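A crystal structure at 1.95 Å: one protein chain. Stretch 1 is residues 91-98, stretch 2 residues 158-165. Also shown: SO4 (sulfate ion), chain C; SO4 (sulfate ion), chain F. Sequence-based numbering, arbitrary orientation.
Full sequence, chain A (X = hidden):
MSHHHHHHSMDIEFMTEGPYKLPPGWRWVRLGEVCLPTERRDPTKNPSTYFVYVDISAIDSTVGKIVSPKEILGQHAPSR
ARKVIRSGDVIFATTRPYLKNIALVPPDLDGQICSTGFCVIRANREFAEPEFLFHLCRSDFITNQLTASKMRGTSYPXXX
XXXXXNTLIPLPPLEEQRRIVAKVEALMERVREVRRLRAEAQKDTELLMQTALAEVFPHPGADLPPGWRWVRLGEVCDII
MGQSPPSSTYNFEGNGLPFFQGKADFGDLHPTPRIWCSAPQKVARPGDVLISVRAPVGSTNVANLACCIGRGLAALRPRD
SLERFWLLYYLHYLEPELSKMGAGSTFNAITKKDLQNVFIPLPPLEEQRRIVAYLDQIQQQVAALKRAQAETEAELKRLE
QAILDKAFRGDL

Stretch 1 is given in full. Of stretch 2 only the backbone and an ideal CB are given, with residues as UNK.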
# COMPACT_ATOMS: atom_id res chain seq x y z
N ILE A 91 -21.38 18.15 3.50
CA ILE A 91 -20.43 19.24 3.68
C ILE A 91 -19.19 18.95 2.85
O ILE A 91 -18.68 17.85 2.85
CB ILE A 91 -20.07 19.46 5.17
CG1 ILE A 91 -19.64 18.12 5.79
CG2 ILE A 91 -21.31 19.91 5.93
CD1 ILE A 91 -19.07 18.27 7.24
N PHE A 92 -18.72 19.97 2.14
CA PHE A 92 -17.71 19.79 1.10
C PHE A 92 -16.62 20.85 1.33
O PHE A 92 -16.89 22.04 1.19
CB PHE A 92 -18.41 20.04 -0.25
CG PHE A 92 -17.49 19.93 -1.44
CD1 PHE A 92 -17.49 18.80 -2.23
CD2 PHE A 92 -16.64 20.99 -1.78
CE1 PHE A 92 -16.66 18.70 -3.33
CE2 PHE A 92 -15.81 20.90 -2.87
CZ PHE A 92 -15.82 19.75 -3.65
N ALA A 93 -15.43 20.45 1.74
CA ALA A 93 -14.40 21.44 2.07
C ALA A 93 -14.00 22.19 0.81
O ALA A 93 -13.76 21.56 -0.22
CB ALA A 93 -13.18 20.77 2.69
N THR A 94 -13.95 23.52 0.88
CA THR A 94 -13.55 24.30 -0.28
C THR A 94 -12.03 24.46 -0.37
O THR A 94 -11.51 24.76 -1.42
CB THR A 94 -14.25 25.66 -0.35
OG1 THR A 94 -14.08 26.36 0.90
CG2 THR A 94 -15.73 25.44 -0.62
N THR A 95 -11.33 24.24 0.73
CA THR A 95 -9.86 24.17 0.73
C THR A 95 -9.39 22.77 0.29
O THR A 95 -9.99 21.77 0.69
CB THR A 95 -9.33 24.45 2.14
OG1 THR A 95 -9.55 25.83 2.45
CG2 THR A 95 -7.84 24.14 2.24
N ARG A 96 -8.34 22.71 -0.52
CA ARG A 96 -7.81 21.45 -1.04
C ARG A 96 -8.80 20.35 -1.48
O ARG A 96 -8.61 19.18 -1.20
CB ARG A 96 -6.75 20.90 -0.07
CG ARG A 96 -5.58 21.87 0.12
CD ARG A 96 -4.54 21.33 1.09
NE ARG A 96 -4.93 21.56 2.47
CZ ARG A 96 -4.68 22.69 3.13
NH1 ARG A 96 -4.04 23.69 2.53
NH2 ARG A 96 -5.06 22.82 4.39
N PRO A 97 -9.86 20.74 -2.20
CA PRO A 97 -10.95 19.81 -2.55
C PRO A 97 -10.53 18.40 -2.95
O PRO A 97 -11.29 17.44 -2.77
CB PRO A 97 -11.62 20.50 -3.73
CG PRO A 97 -11.16 21.93 -3.64
CD PRO A 97 -9.76 21.87 -3.14
N TYR A 98 -9.31 18.25 -3.46
CA TYR A 98 -8.89 16.96 -3.96
C TYR A 98 -8.71 15.99 -2.81
O TYR A 98 -8.61 14.80 -3.02
CB TYR A 98 -7.60 17.08 -4.76
CG TYR A 98 -6.47 17.70 -3.98
CD1 TYR A 98 -5.62 16.92 -3.20
CD2 TYR A 98 -6.23 19.09 -4.03
CE1 TYR A 98 -4.59 17.47 -2.48
CE2 TYR A 98 -5.19 19.65 -3.31
CZ TYR A 98 -4.38 18.84 -2.55
OH TYR A 98 -3.35 19.37 -1.82
N UNK A 158 -9.32 31.57 -3.96
CA UNK A 158 -9.45 30.13 -3.72
C UNK A 158 -10.89 29.71 -4.08
O UNK A 158 -11.71 30.56 -4.43
CB UNK A 158 -9.12 29.78 -2.27
N UNK A 159 -11.19 28.41 -4.04
CA UNK A 159 -12.54 27.92 -4.36
C UNK A 159 -13.58 28.52 -3.41
O UNK A 159 -13.33 28.64 -2.21
CB UNK A 159 -12.58 26.39 -4.29
N UNK A 160 -14.74 28.90 -3.95
CA UNK A 160 -15.82 29.48 -3.15
C UNK A 160 -17.01 28.51 -3.07
O UNK A 160 -17.08 27.56 -3.86
CB UNK A 160 -16.26 30.82 -3.74
N UNK A 161 -17.94 28.76 -2.15
CA UNK A 161 -19.14 27.92 -2.07
C UNK A 161 -19.91 28.03 -3.40
O UNK A 161 -20.42 27.03 -3.92
CB UNK A 161 -20.02 28.34 -0.89
N UNK A 162 -20.03 29.24 -3.94
CA UNK A 162 -20.72 29.38 -5.25
C UNK A 162 -20.08 28.55 -6.37
O UNK A 162 -20.78 28.01 -7.22
CB UNK A 162 -20.73 30.85 -5.67
N UNK A 163 -18.75 28.45 -6.36
CA UNK A 163 -18.06 27.63 -7.35
C UNK A 163 -18.59 26.18 -7.25
O UNK A 163 -18.86 25.52 -8.25
CB UNK A 163 -16.55 27.68 -7.14
N UNK A 164 -18.71 25.69 -6.03
CA UNK A 164 -19.21 24.32 -5.85
C UNK A 164 -20.67 24.21 -6.31
O UNK A 164 -21.03 23.29 -7.06
CB UNK A 164 -19.09 23.89 -4.39
N UNK A 165 -21.51 25.15 -5.90
CA UNK A 165 -22.92 25.10 -6.29
C UNK A 165 -23.07 25.19 -7.81
O UNK A 165 -24.05 24.71 -8.37
CB UNK A 165 -23.70 26.23 -5.62
S SO4 C . -6.36 25.74 -1.30
O1 SO4 C . -6.76 24.61 -2.14
O2 SO4 C . -6.97 27.00 -1.77
O3 SO4 C . -6.77 25.49 0.08
O4 SO4 C . -4.91 25.86 -1.35
S SO4 F . -18.54 34.30 -5.34
O1 SO4 F . -18.74 34.00 -3.92
O2 SO4 F . -19.76 34.92 -5.88
O3 SO4 F . -17.37 35.18 -5.46
O4 SO4 F . -18.29 33.06 -6.07

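Position 158 begins the second stretch in an extended conformation (phi/psi -72/174°). Its CA-to-CB bond points toward stretch 1, but nothing there lies within 5.5 Å of the ideal CB, and the chain C sulfate occupies the nearby space. A small or a polar residue would suit. The residue is Ala 158, whose CB lies 3.6 Å from sulfate O2.

Position 159 is the closest point of the backbones, its CA 5.5 Å from the CA of Thr 94. The ideal CB points toward stretch 1, 3.5 Å from Thr 94 O and 4.7 Å from Pro 97 CG. A compact apolar side chain fits best: Val, Ile or perhaps Ala. Val 159 is found, in the t rotamer. Its CG2 packs on Pro 97 CG at 4.2 Å, while its CG1 comes within 4.0 Å of Thr 94 CB. No direct hydrogen bond joins the stretches; instead water 1 donates to Thr 94 O (2.8 Å from the water O) and accepts from Val 159 N (3.0 Å), and it also donates to O2 of the chain C sulfate.

At 160 the CB points away from stretch 1, just before a helical run of backbone angles. Ser, Thr, Asp or Asn would suit this N-cap position. Thr 160 fills it: its OG1 accepts from the backbone N of 163 at 3.0 Å and donates to O4 of the chain F sulfate at 3.1 Å.

The CB at 161 points sideways, 5.2 Å from Thr 94 CG2, with Thr 94 OG1 beyond. A polar side chain long enough to bend back could exploit that hydroxyl: Asp, Asn or Glu. Asp 161, rotamer m, brings OD1 to 3.6 Å from Thr 94 CG2. Water 2 bridges the pair, its O lying 2.6 Å from Asp 161 OD1, to which it donates, and 2.8 Å from Thr 94 OG1.

Position 162 is out of reach of stretch 1, so many polar residues would serve. Asn 162 donates from ND2 to O2 of the chain F sulfate at 3.0 Å.

The CB at 163 points toward stretch 1 but finds no partner there; an acidic residue could return the cap. Asp 163 does so, OD2 accepting from Thr 160 N at 3.1 Å.

At 164 the CB faces Phe 92 CD2 at 4.6 Å, favouring Val, Ile or Leu. Val 164 sets CG1 over the Phe 92 ring face, 4.2 Å from its centroid, and CG2 3.7 Å from Phe 92 CE2.

Position 165 is out of reach and permissive; Tyr 165 makes no contact with stretch 1.

Stretch 2 (158-165) AVTDNDVY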
# COMPACT_ATOMS: atom_id res chain seq x y z
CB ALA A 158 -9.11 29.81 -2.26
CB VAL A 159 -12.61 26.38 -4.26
CG1 VAL A 159 -14.08 25.89 -4.35
CG2 VAL A 159 -11.77 25.75 -5.34
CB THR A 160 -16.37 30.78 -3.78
OG1 THR A 160 -17.02 30.48 -5.03
CG2 THR A 160 -15.27 31.81 -4.01
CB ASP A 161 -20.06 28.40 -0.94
CG ASP A 161 -19.48 28.16 0.46
OD1 ASP A 161 -18.55 27.35 0.61
OD2 ASP A 161 -19.96 28.81 1.41
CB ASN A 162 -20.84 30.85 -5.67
CG ASN A 162 -21.86 31.59 -4.85
OD1 ASN A 162 -22.78 30.98 -4.30
ND2 ASN A 162 -21.70 32.90 -4.73
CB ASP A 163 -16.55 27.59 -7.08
CG ASP A 163 -15.84 28.91 -7.43
OD1 ASP A 163 -16.45 29.78 -8.07
OD2 ASP A 163 -14.66 29.05 -7.05
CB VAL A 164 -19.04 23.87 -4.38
CG1 VAL A 164 -19.61 22.44 -4.16
CG2 VAL A 164 -17.54 23.96 -3.95
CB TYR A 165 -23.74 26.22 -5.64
CG TYR A 165 -23.82 26.18 -4.13
CD1 TYR A 165 -24.17 24.99 -3.46
CD2 TYR A 165 -23.62 27.32 -3.38
CE1 TYR A 165 -24.26 24.96 -2.05
CE2 TYR A 165 -23.73 27.30 -2.00
CZ TYR A 165 -24.06 26.12 -1.34
OH TYR A 165 -24.13 26.12 0.05
O HOH W 1 -9.55 26.20 -2.77
O HOH W 2 -16.41 27.42 2.15
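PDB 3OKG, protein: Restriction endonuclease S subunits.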